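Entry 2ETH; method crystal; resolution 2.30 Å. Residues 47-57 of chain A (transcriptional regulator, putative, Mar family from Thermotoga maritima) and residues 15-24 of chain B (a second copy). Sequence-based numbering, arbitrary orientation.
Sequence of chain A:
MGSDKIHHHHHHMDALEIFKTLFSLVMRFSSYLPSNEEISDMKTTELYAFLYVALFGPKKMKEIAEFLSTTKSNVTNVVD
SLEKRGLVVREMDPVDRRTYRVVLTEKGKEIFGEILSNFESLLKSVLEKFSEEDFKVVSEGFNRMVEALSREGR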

# COMPACT_ATOMS: atom_id res chain seq x y z
N LEU A 47 7.22 -6.48 -1.63
CA LEU A 47 7.52 -5.03 -1.51
C LEU A 47 7.67 -4.60 -0.06
O LEU A 47 8.50 -3.82 0.29
CB LEU A 47 6.43 -4.18 -2.20
CG LEU A 47 6.64 -2.66 -2.09
CD1 LEU A 47 8.04 -2.23 -2.71
CD2 LEU A 47 5.46 -1.94 -2.77
N TYR A 48 6.84 -5.15 0.80
CA TYR A 48 6.84 -4.82 2.21
C TYR A 48 8.15 -5.26 2.86
O TYR A 48 8.81 -4.47 3.60
CB TYR A 48 5.60 -5.52 2.85
CG TYR A 48 5.19 -5.02 4.21
CD1 TYR A 48 5.30 -3.67 4.54
CD2 TYR A 48 4.70 -5.89 5.18
CE1 TYR A 48 4.93 -3.19 5.80
CE2 TYR A 48 4.33 -5.39 6.46
CZ TYR A 48 4.46 -4.04 6.73
OH TYR A 48 4.13 -3.55 7.94
N ALA A 49 8.59 -6.48 2.56
CA ALA A 49 9.88 -6.98 3.08
C ALA A 49 11.07 -6.21 2.48
O ALA A 49 12.04 -5.93 3.18
CB ALA A 49 10.03 -8.47 2.88
N PHE A 50 10.99 -5.86 1.20
CA PHE A 50 12.05 -5.10 0.52
C PHE A 50 12.22 -3.74 1.19
O PHE A 50 13.31 -3.41 1.60
CB PHE A 50 11.78 -4.93 -1.00
CG PHE A 50 12.80 -4.04 -1.71
CD1 PHE A 50 14.11 -4.49 -1.95
CD2 PHE A 50 12.46 -2.74 -2.10
CE1 PHE A 50 15.03 -3.66 -2.59
CE2 PHE A 50 13.38 -1.91 -2.73
CZ PHE A 50 14.65 -2.37 -3.00
N LEU A 51 11.13 -2.98 1.36
CA LEU A 51 11.19 -1.66 2.04
C LEU A 51 11.65 -1.72 3.48
O LEU A 51 12.43 -0.87 3.95
CB LEU A 51 9.85 -0.94 1.95
CG LEU A 51 9.42 -0.49 0.55
CD1 LEU A 51 7.94 -0.05 0.57
CD2 LEU A 51 10.35 0.65 0.06
N TYR A 52 11.20 -2.73 4.20
CA TYR A 52 11.64 -2.91 5.57
C TYR A 52 13.15 -2.95 5.60
O TYR A 52 13.76 -2.17 6.31
CB TYR A 52 11.02 -4.17 6.17
CG TYR A 52 11.42 -4.46 7.59
CD1 TYR A 52 11.35 -3.47 8.55
CD2 TYR A 52 11.85 -5.73 7.98
CE1 TYR A 52 11.70 -3.71 9.88
CE2 TYR A 52 12.20 -5.99 9.29
CZ TYR A 52 12.12 -4.94 10.25
OH TYR A 52 12.49 -5.09 11.58
N VAL A 53 13.77 -3.80 4.80
CA VAL A 53 15.25 -3.82 4.71
C VAL A 53 15.86 -2.56 4.10
O VAL A 53 16.90 -2.09 4.56
CB VAL A 53 15.81 -5.14 3.95
CG1 VAL A 53 17.36 -5.08 3.74
CG2 VAL A 53 15.42 -6.39 4.73
N ALA A 54 15.24 -2.01 3.05
CA ALA A 54 15.75 -0.80 2.40
C ALA A 54 15.70 0.39 3.32
O ALA A 54 16.58 1.23 3.25
CB ALA A 54 14.99 -0.51 1.11
N LEU A 55 14.67 0.47 4.18
CA LEU A 55 14.48 1.64 5.09
C LEU A 55 15.20 1.50 6.40
O LEU A 55 15.76 2.47 6.88
CB LEU A 55 13.02 1.91 5.40
CG LEU A 55 12.25 2.58 4.29
CD1 LEU A 55 10.78 2.52 4.71
CD2 LEU A 55 12.77 4.02 4.06
N PHE A 56 15.22 0.30 6.96
CA PHE A 56 15.77 0.07 8.30
C PHE A 56 17.00 -0.82 8.38
O PHE A 56 17.45 -1.19 9.47
CB PHE A 56 14.65 -0.46 9.18
CG PHE A 56 13.58 0.56 9.44
CD1 PHE A 56 13.85 1.65 10.29
CD2 PHE A 56 12.33 0.47 8.81
CE1 PHE A 56 12.89 2.63 10.51
CE2 PHE A 56 11.33 1.44 9.06
CZ PHE A 56 11.59 2.51 9.88
N GLY A 57 17.58 -1.13 7.22
CA GLY A 57 18.87 -1.82 7.19
C GLY A 57 18.72 -3.32 7.09
O GLY A 57 17.61 -3.83 7.07
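Chain B, residues 15-24: ALEIFKTLFS

Residues 15-24 of chain B, the second copy of this regulator, form a continuous α-helix that packs across helix 47-56 of chain A. The two helices run in largely opposite directions, with an angle of 135° between their N-to-C directions (signed crossing angle -135°) and an axial closest approach of 10.6 Å. The backbones come nearest where A:Leu55 faces B:Lys20, CA to CA 6.4 Å. Two interlocking knobs carry the contact. B:Phe23, chi1 t, points toward chain A and sits among A:Tyr48, A:Leu51, A:Leu55 and A:Phe56: its CZ lies 3.4 Å from A:Tyr48 CE1, its CE1 3.8 Å from A:Leu51 CB, its CG 3.7 Å from A:Leu55 CD1. The A:Tyr48 and B:Phe23 rings meet obliquely, planes at 52°, centroids 5.2 Å apart. In return A:Leu55, chi1 m and chi2 t, enters a hole lined by B:Leu16, B:Phe19, B:Lys20 and B:Phe23; its CD2 is 3.7 Å from B:Leu16 CD1 and lies over one face of the B:Phe19 ring. A:Phe56 leans in beside them, its CE2 3.8 Å from B:Phe23 CD2 and its CZ 3.6 Å from B:Lys20 O, which also accepts a hydrogen bond from B:Ser24 OG (2.8 Å). No hydrogen bond crosses between the stretches; close apolar packing dominates the 533 Å² buried.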

# COMPACT_ATOMS: atom_id res chain seq x y z
N ALA B 15 12.63 13.77 3.48
CA ALA B 15 11.65 12.82 2.90
C ALA B 15 11.83 11.36 3.33
O ALA B 15 10.86 10.64 3.52
CB ALA B 15 11.66 12.92 1.37
N LEU B 16 13.07 10.92 3.47
CA LEU B 16 13.39 9.65 4.09
C LEU B 16 12.82 9.46 5.52
O LEU B 16 12.34 8.36 5.88
CB LEU B 16 14.92 9.47 4.11
CG LEU B 16 15.50 8.18 4.69
CD1 LEU B 16 15.00 6.97 3.93
CD2 LEU B 16 17.02 8.28 4.70
N GLU B 17 12.86 10.53 6.32
CA GLU B 17 12.40 10.49 7.70
C GLU B 17 10.87 10.33 7.75
O GLU B 17 10.33 9.69 8.65
CB GLU B 17 12.88 11.74 8.48
N ILE B 18 10.18 10.89 6.77
CA ILE B 18 8.71 10.83 6.73
C ILE B 18 8.27 9.47 6.24
O ILE B 18 7.30 8.88 6.73
CB ILE B 18 8.14 11.92 5.79
CG1 ILE B 18 8.69 13.29 6.17
CG2 ILE B 18 6.62 11.88 5.76
CD1 ILE B 18 7.90 14.47 5.63
N PHE B 19 9.02 8.98 5.27
CA PHE B 19 8.90 7.63 4.76
C PHE B 19 9.04 6.60 5.89
O PHE B 19 8.17 5.75 6.07
CB PHE B 19 9.96 7.39 3.71
CG PHE B 19 9.62 6.33 2.68
CD1 PHE B 19 8.78 5.28 2.94
CD2 PHE B 19 10.21 6.39 1.42
CE1 PHE B 19 8.54 4.31 1.98
CE2 PHE B 19 9.94 5.44 0.46
CZ PHE B 19 9.10 4.41 0.74
N LYS B 20 10.14 6.68 6.63
CA LYS B 20 10.37 5.79 7.77
C LYS B 20 9.21 5.83 8.79
O LYS B 20 8.84 4.79 9.32
CB LYS B 20 11.70 6.15 8.48
CG LYS B 20 12.93 5.67 7.82
CD LYS B 20 14.10 5.85 8.71
CE LYS B 20 15.47 5.82 7.99
NZ LYS B 20 16.64 6.00 8.94
N THR B 21 8.65 7.01 9.06
CA THR B 21 7.56 7.17 10.05
C THR B 21 6.27 6.57 9.47
O THR B 21 5.56 5.84 10.14
CB THR B 21 7.34 8.63 10.41
OG1 THR B 21 8.58 9.24 10.79
CG2 THR B 21 6.34 8.78 11.61
N LEU B 22 5.98 6.86 8.21
CA LEU B 22 4.80 6.30 7.54
C LEU B 22 4.82 4.78 7.56
O LEU B 22 3.81 4.15 7.85
CB LEU B 22 4.73 6.81 6.10
CG LEU B 22 4.18 8.23 5.99
CD1 LEU B 22 4.41 8.80 4.58
CD2 LEU B 22 2.69 8.29 6.35
N PHE B 23 5.98 4.21 7.29
CA PHE B 23 6.18 2.77 7.24
C PHE B 23 6.10 2.09 8.60
O PHE B 23 5.61 0.99 8.70
CB PHE B 23 7.55 2.46 6.61
CG PHE B 23 7.72 1.02 6.25
CD1 PHE B 23 7.19 0.53 5.09
CD2 PHE B 23 8.38 0.14 7.09
CE1 PHE B 23 7.31 -0.80 4.77
CE2 PHE B 23 8.49 -1.18 6.77
CZ PHE B 23 7.97 -1.64 5.62
N SER B 24 6.64 2.71 9.64
CA SER B 24 6.43 2.27 11.02
C SER B 24 4.95 2.26 11.41
O SER B 24 4.46 1.35 12.06
CB SER B 24 7.15 3.21 11.97
OG SER B 24 8.52 3.25 11.59